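Local coordinates for protein PA0821 (Pseudomonas aeruginosa, PDB 7DRG) that probably acts as the immunity protein (antitoxin) that protects the cell against a VRR-NUC nuclease effector of the type VI secretion system, at residues B[37-49]-B[142-155]. Residues are numbered along the deposited sequence; the frame is centred on the assembly and turned at random.
Sequences VLCLRGTLYFKKA and DLSVLEFSVPLLYQ
Gly-42, having no side chain, leaves a hollow between Leu-40 and Leu-44 in which the ring of Phe-148 leans over its backbone, CE1 4.2 Å from Gly-42 CA; the ring's CG sits between the backbone N and the carbonyl carbon (chi1 71°), which turns it over the neighbouring strand. Strand segments 37-46 and 144-151 run antiparallel, their axes 164° apart, and backbone bonds join Leu-40, Gly-42, Leu-44 and Phe-46 to Val-150, Phe-148, Leu-146 and Ser-144. On this greasy face small Ser-144 makes room for Phe-46: its CB sits over one ring face, 4.0 Å from the centroid in a CH-pi contact, while Leu-146 N lies at the ring edge. Ser-144 OG bonds to Lys-132 N.

On the other face, Thr-43 OG1 donates to the anti lone pair of Glu-147 OE1 (2.6 Å), the two side chains lying side by side. The same oxygen lies over the guanidinium face of Arg-41, 3.5 Å from NE, a salt bridge of charge alone; Asn-185 takes an N-H of NH1. A hydroxyl donor and a nearby positive charge together would stabilise the carboxylate of this buried Glu-147. Farther along, Val-145 CG2 presses on Tyr-45 CD2 at 3.6 Å, and Leu-143 CD2 joins it.

At the ends, Lys-47 NZ meets Asp-142 OD2 at 3.1 Å from above the carboxylate plane, and Leu-152, on the first turn of its helix, pushes CD2 against the backbone of Cys-39 and Leu-40. With strand 126-131 beyond 144-151, and 177-180 and 182-186 beyond 34-46, this is an interior strand pair in the core of a fold of antiparallel strands flanked by helices.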
loop_
_atom_site.group_PDB
_atom_site.type_symbol
_atom_site.label_atom_id
_atom_site.label_comp_id
_atom_site.label_asym_id
_atom_site.label_seq_id
_atom_site.Cartn_x
_atom_site.Cartn_y
_atom_site.Cartn_z
ATOM N N VAL B 37 -4.050 12.790 -8.802
ATOM C CA VAL B 37 -4.529 13.809 -7.839
ATOM C C VAL B 37 -5.858 13.326 -7.272
ATOM O O VAL B 37 -6.687 12.913 -8.013
ATOM C CB VAL B 37 -4.610 15.224 -8.426
ATOM C CG1 VAL B 37 -5.493 15.285 -9.639
ATOM C CG2 VAL B 37 -5.060 16.233 -7.382
ATOM N N LEU B 38 -5.962 13.346 -5.958
ATOM C CA LEU B 38 -7.187 12.920 -5.267
ATOM C C LEU B 38 -8.233 14.021 -5.421
ATOM O O LEU B 38 -7.950 15.147 -5.126
ATOM C CB LEU B 38 -6.880 12.629 -3.796
ATOM C CG LEU B 38 -8.003 11.988 -2.989
ATOM C CD1 LEU B 38 -8.471 10.668 -3.570
ATOM C CD2 LEU B 38 -7.613 11.837 -1.539
ATOM N N CYS B 39 -9.405 13.636 -5.883
ATOM C CA CYS B 39 -10.455 14.616 -6.106
ATOM C C CYS B 39 -11.811 13.963 -5.859
ATOM O O CYS B 39 -11.906 12.786 -5.493
ATOM C CB CYS B 39 -10.345 15.200 -7.519
ATOM S SG CYS B 39 -10.537 13.948 -8.802
ATOM N N LEU B 40 -12.866 14.754 -6.033
ATOM C CA LEU B 40 -14.238 14.268 -5.950
ATOM C C LEU B 40 -14.744 14.079 -7.376
ATOM O O LEU B 40 -14.983 15.059 -8.088
ATOM C CB LEU B 40 -15.100 15.257 -5.175
ATOM C CG LEU B 40 -16.605 15.010 -5.147
ATOM C CD1 LEU B 40 -16.914 13.604 -4.671
ATOM C CD2 LEU B 40 -17.255 16.052 -4.236
ATOM N N ARG B 41 -14.921 12.825 -7.782
ATOM C CA ARG B 41 -15.239 12.487 -9.162
ATOM C C ARG B 41 -16.581 11.778 -9.248
ATOM O O ARG B 41 -16.909 10.938 -8.399
ATOM C CB ARG B 41 -14.153 11.596 -9.771
ATOM C CG ARG B 41 -14.298 11.362 -11.274
ATOM C CD ARG B 41 -13.049 10.652 -11.827
ATOM N NE ARG B 41 -12.987 9.241 -11.452
ATOM C CZ ARG B 41 -11.885 8.504 -11.605
ATOM N NH1 ARG B 41 -10.793 9.070 -12.090
ATOM N NH2 ARG B 41 -11.874 7.222 -11.277
ATOM N N GLY B 42 -17.344 12.118 -10.280
ATOM C CA GLY B 42 -18.590 11.433 -10.586
ATOM C C GLY B 42 -18.489 10.750 -11.934
ATOM O O GLY B 42 -17.875 11.282 -12.862
ATOM N N THR B 43 -19.089 9.567 -12.029
ATOM C CA THR B 43 -19.052 8.729 -13.223
ATOM C C THR B 43 -20.472 8.305 -13.566
ATOM O O THR B 43 -21.172 7.741 -12.717
ATOM C CB THR B 43 -18.188 7.493 -12.977
ATOM O OG1 THR B 43 -16.863 7.896 -12.610
ATOM C CG2 THR B 43 -18.142 6.610 -14.203
ATOM N N LEU B 44 -20.900 8.582 -14.800
ATOM C CA LEU B 44 -22.250 8.263 -15.255
ATOM C C LEU B 44 -22.150 7.457 -16.541
ATOM O O LEU B 44 -21.523 7.906 -17.504
ATOM C CB LEU B 44 -23.072 9.537 -15.486
ATOM C CG LEU B 44 -23.321 10.433 -14.271
ATOM C CD1 LEU B 44 -24.047 11.698 -14.693
ATOM C CD2 LEU B 44 -24.125 9.687 -13.232
ATOM N N TYR B 45 -22.748 6.268 -16.547
ATOM C CA TYR B 45 -22.832 5.432 -17.739
ATOM C C TYR B 45 -24.214 5.623 -18.355
ATOM O O TYR B 45 -25.221 5.377 -17.686
ATOM C CB TYR B 45 -22.608 3.960 -17.394
ATOM C CG TYR B 45 -21.292 3.606 -16.713
ATOM C CD1 TYR B 45 -21.120 3.791 -15.345
ATOM C CD2 TYR B 45 -20.249 3.027 -17.438
ATOM C CE1 TYR B 45 -19.929 3.429 -14.711
ATOM C CE2 TYR B 45 -19.062 2.669 -16.819
ATOM C CZ TYR B 45 -18.911 2.873 -15.461
ATOM O OH TYR B 45 -17.727 2.505 -14.853
ATOM N N PHE B 46 -24.270 6.032 -19.627
ATOM C CA PHE B 46 -25.544 6.420 -20.228
ATOM C C PHE B 46 -25.574 5.993 -21.687
ATOM O O PHE B 46 -24.543 5.678 -22.283
ATOM C CB PHE B 46 -25.787 7.933 -20.112
ATOM C CG PHE B 46 -24.828 8.763 -20.924
ATOM C CD1 PHE B 46 -23.555 9.042 -20.448
ATOM C CD2 PHE B 46 -25.194 9.269 -22.162
ATOM C CE1 PHE B 46 -22.663 9.793 -21.198
ATOM C CE2 PHE B 46 -24.308 10.028 -22.912
ATOM C CZ PHE B 46 -23.038 10.292 -22.425
ATOM N N LYS B 47 -26.766 6.025 -22.283
ATOM C CA LYS B 47 -26.921 5.591 -23.668
ATOM C C LYS B 47 -27.389 6.738 -24.557
ATOM O O LYS B 47 -27.708 7.837 -24.093
ATOM C CB LYS B 47 -27.884 4.399 -23.764
ATOM C CG LYS B 47 -27.354 3.169 -23.033
ATOM C CD LYS B 47 -28.168 1.920 -23.320
ATOM C CE LYS B 47 -27.638 0.737 -22.534
ATOM N NZ LYS B 47 -28.371 -0.517 -22.878
ATOM N N LYS B 48 -27.378 6.455 -25.868
ATOM C CA LYS B 48 -27.862 7.349 -26.921
ATOM C C LYS B 48 -26.995 8.594 -27.082
ATOM O O LYS B 48 -27.473 9.640 -27.529
ATOM C CB LYS B 48 -29.327 7.740 -26.693
ATOM C CG LYS B 48 -30.254 6.538 -26.643
ATOM C CD LYS B 48 -31.671 6.961 -26.319
ATOM C CE LYS B 48 -32.559 6.856 -27.531
ATOM N NZ LYS B 48 -33.858 7.556 -27.311
ATOM N N ALA B 49 -25.702 8.484 -26.761
ATOM C CA ALA B 49 -24.791 9.607 -26.938
ATOM C C ALA B 49 -24.668 10.033 -28.394
ATOM O O ALA B 49 -24.229 11.154 -28.661
ATOM C CB ALA B 49 -23.403 9.254 -26.396
ATOM N N ASP B 142 -23.043 -0.011 -26.807
ATOM C CA ASP B 142 -23.967 1.119 -26.737
ATOM C C ASP B 142 -23.822 1.992 -25.494
ATOM O O ASP B 142 -24.591 2.945 -25.340
ATOM C CB ASP B 142 -25.417 0.620 -26.843
ATOM C CG ASP B 142 -25.815 -0.312 -25.708
ATOM O OD1 ASP B 142 -24.968 -0.625 -24.849
ATOM O OD2 ASP B 142 -26.994 -0.728 -25.673
ATOM N N LEU B 143 -22.861 1.721 -24.621
ATOM C CA LEU B 143 -22.777 2.411 -23.339
ATOM C C LEU B 143 -21.688 3.476 -23.399
ATOM O O LEU B 143 -20.523 3.164 -23.675
ATOM C CB LEU B 143 -22.499 1.413 -22.215
ATOM C CG LEU B 143 -22.734 1.944 -20.802
ATOM C CD1 LEU B 143 -24.177 2.420 -20.656
ATOM C CD2 LEU B 143 -22.397 0.854 -19.797
ATOM N N SER B 144 -22.071 4.724 -23.151
ATOM C CA SER B 144 -21.158 5.856 -23.104
ATOM C C SER B 144 -20.930 6.283 -21.653
ATOM O O SER B 144 -21.591 5.811 -20.724
ATOM C CB SER B 144 -21.708 7.013 -23.942
ATOM O OG SER B 144 -21.832 6.623 -25.310
ATOM N N VAL B 145 -19.965 7.181 -21.456
ATOM C CA VAL B 145 -19.538 7.562 -20.111
ATOM C C VAL B 145 -19.317 9.064 -20.051
ATOM O O VAL B 145 -18.679 9.639 -20.937
ATOM C CB VAL B 145 -18.246 6.830 -19.688
ATOM C CG1 VAL B 145 -17.753 7.363 -18.343
ATOM C CG2 VAL B 145 -18.463 5.323 -19.624
ATOM N N LEU B 146 -19.832 9.696 -19.000
ATOM C CA LEU B 146 -19.447 11.047 -18.613
ATOM C C LEU B 146 -18.789 10.970 -17.247
ATOM O O LEU B 146 -19.383 10.434 -16.307
ATOM C CB LEU B 146 -20.656 11.986 -18.544
ATOM C CG LEU B 146 -20.389 13.363 -17.931
ATOM C CD1 LEU B 146 -19.362 14.147 -18.740
ATOM C CD2 LEU B 146 -21.677 14.169 -17.824
ATOM N N GLU B 147 -17.580 11.512 -17.132
ATOM C CA GLU B 147 -16.896 11.620 -15.849
ATOM C C GLU B 147 -16.525 13.070 -15.612
ATOM O O GLU B 147 -16.104 13.770 -16.537
ATOM C CB GLU B 147 -15.619 10.774 -15.789
ATOM C CG GLU B 147 -15.824 9.291 -15.811
ATOM C CD GLU B 147 -14.623 8.561 -15.240
ATOM O OE1 GLU B 147 -14.765 7.956 -14.165
ATOM O OE2 GLU B 147 -13.529 8.613 -15.856
ATOM N N PHE B 148 -16.666 13.524 -14.373
ATOM C CA PHE B 148 -16.330 14.904 -14.075
ATOM C C PHE B 148 -15.900 14.992 -12.624
ATOM O O PHE B 148 -16.246 14.140 -11.804
ATOM C CB PHE B 148 -17.508 15.846 -14.369
ATOM C CG PHE B 148 -18.646 15.703 -13.412
ATOM C CD1 PHE B 148 -19.504 14.624 -13.495
ATOM C CD2 PHE B 148 -18.844 16.641 -12.411
ATOM C CE1 PHE B 148 -20.560 14.490 -12.594
ATOM C CE2 PHE B 148 -19.893 16.514 -11.505
ATOM C CZ PHE B 148 -20.750 15.430 -11.604
ATOM N N SER B 149 -15.114 16.015 -12.309
ATOM C CA SER B 149 -14.591 16.083 -10.957
ATOM C C SER B 149 -14.306 17.518 -10.557
ATOM O O SER B 149 -14.082 18.391 -11.398
ATOM C CB SER B 149 -13.311 15.249 -10.816
ATOM O OG SER B 149 -12.225 15.876 -11.484
ATOM N N VAL B 150 -14.289 17.731 -9.244
ATOM C CA VAL B 150 -13.859 18.993 -8.645
ATOM C C VAL B 150 -12.831 18.687 -7.562
ATOM O O VAL B 150 -12.753 17.555 -7.058
ATOM C CB VAL B 150 -15.052 19.776 -8.048
ATOM C CG1 VAL B 150 -16.137 20.036 -9.105
ATOM C CG2 VAL B 150 -15.621 19.037 -6.824
ATOM N N PRO B 151 -12.041 19.687 -7.162
ATOM C CA PRO B 151 -11.068 19.479 -6.083
ATOM C C PRO B 151 -11.745 19.264 -4.741
ATOM O O PRO B 151 -12.866 19.716 -4.500
ATOM C CB PRO B 151 -10.254 20.780 -6.074
ATOM C CG PRO B 151 -10.529 21.431 -7.388
ATOM C CD PRO B 151 -11.891 21.006 -7.798
ATOM N N LEU B 152 -11.032 18.571 -3.855
ATOM C CA LEU B 152 -11.547 18.354 -2.505
ATOM C C LEU B 152 -11.718 19.669 -1.756
ATOM O O LEU B 152 -12.677 19.834 -0.993
ATOM C CB LEU B 152 -10.618 17.417 -1.734
ATOM C CG LEU B 152 -10.444 16.005 -2.298
ATOM C CD1 LEU B 152 -9.637 15.153 -1.323
ATOM C CD2 LEU B 152 -11.773 15.342 -2.575
ATOM N N LEU B 153 -10.793 20.612 -1.946
ATOM C CA LEU B 153 -10.908 21.893 -1.257
ATOM C C LEU B 153 -12.116 22.669 -1.759
ATOM O O LEU B 153 -12.803 23.333 -0.975
ATOM C CB LEU B 153 -9.627 22.712 -1.431
ATOM C CG LEU B 153 -9.581 24.059 -0.699
ATOM C CD1 LEU B 153 -9.736 23.870 0.816
ATOM C CD2 LEU B 153 -8.298 24.810 -1.022
ATOM N N TYR B 154 -12.400 22.585 -3.060
ATOM C CA TYR B 154 -13.614 23.202 -3.579
ATOM C C TYR B 154 -14.848 22.601 -2.919
ATOM O O TYR B 154 -15.771 23.322 -2.520
ATOM C CB TYR B 154 -13.686 23.047 -5.105
ATOM C CG TYR B 154 -14.829 23.837 -5.687
ATOM C CD1 TYR B 154 -14.658 25.161 -6.053
ATOM C CD2 TYR B 154 -16.089 23.273 -5.823
ATOM C CE1 TYR B 154 -15.706 25.896 -6.554
ATOM C CE2 TYR B 154 -17.151 24.004 -6.321
ATOM C CZ TYR B 154 -16.948 25.312 -6.690
ATOM O OH TYR B 154 -17.998 26.053 -7.183
ATOM N N GLN B 155 -14.885 21.271 -2.813
ATOM C CA GLN B 155 -16.014 20.600 -2.178
ATOM C C GLN B 155 -16.200 21.055 -0.736
ATOM O O GLN B 155 -17.332 21.270 -0.292
ATOM C CB GLN B 155 -15.828 19.080 -2.248
ATOM C CG GLN B 155 -16.751 18.297 -1.314
ATOM C CD GLN B 155 -18.223 18.425 -1.676
ATOM O OE1 GLN B 155 -18.570 18.741 -2.813
ATOM N NE2 GLN B 155 -19.092 18.161 -0.708
HETATM O O HOH W 1 -8.486 17.694 -5.048
HETATM O O HOH W 2 -26.687 4.011 -27.120
HETATM O O HOH W 3 -24.204 5.773 -25.983
#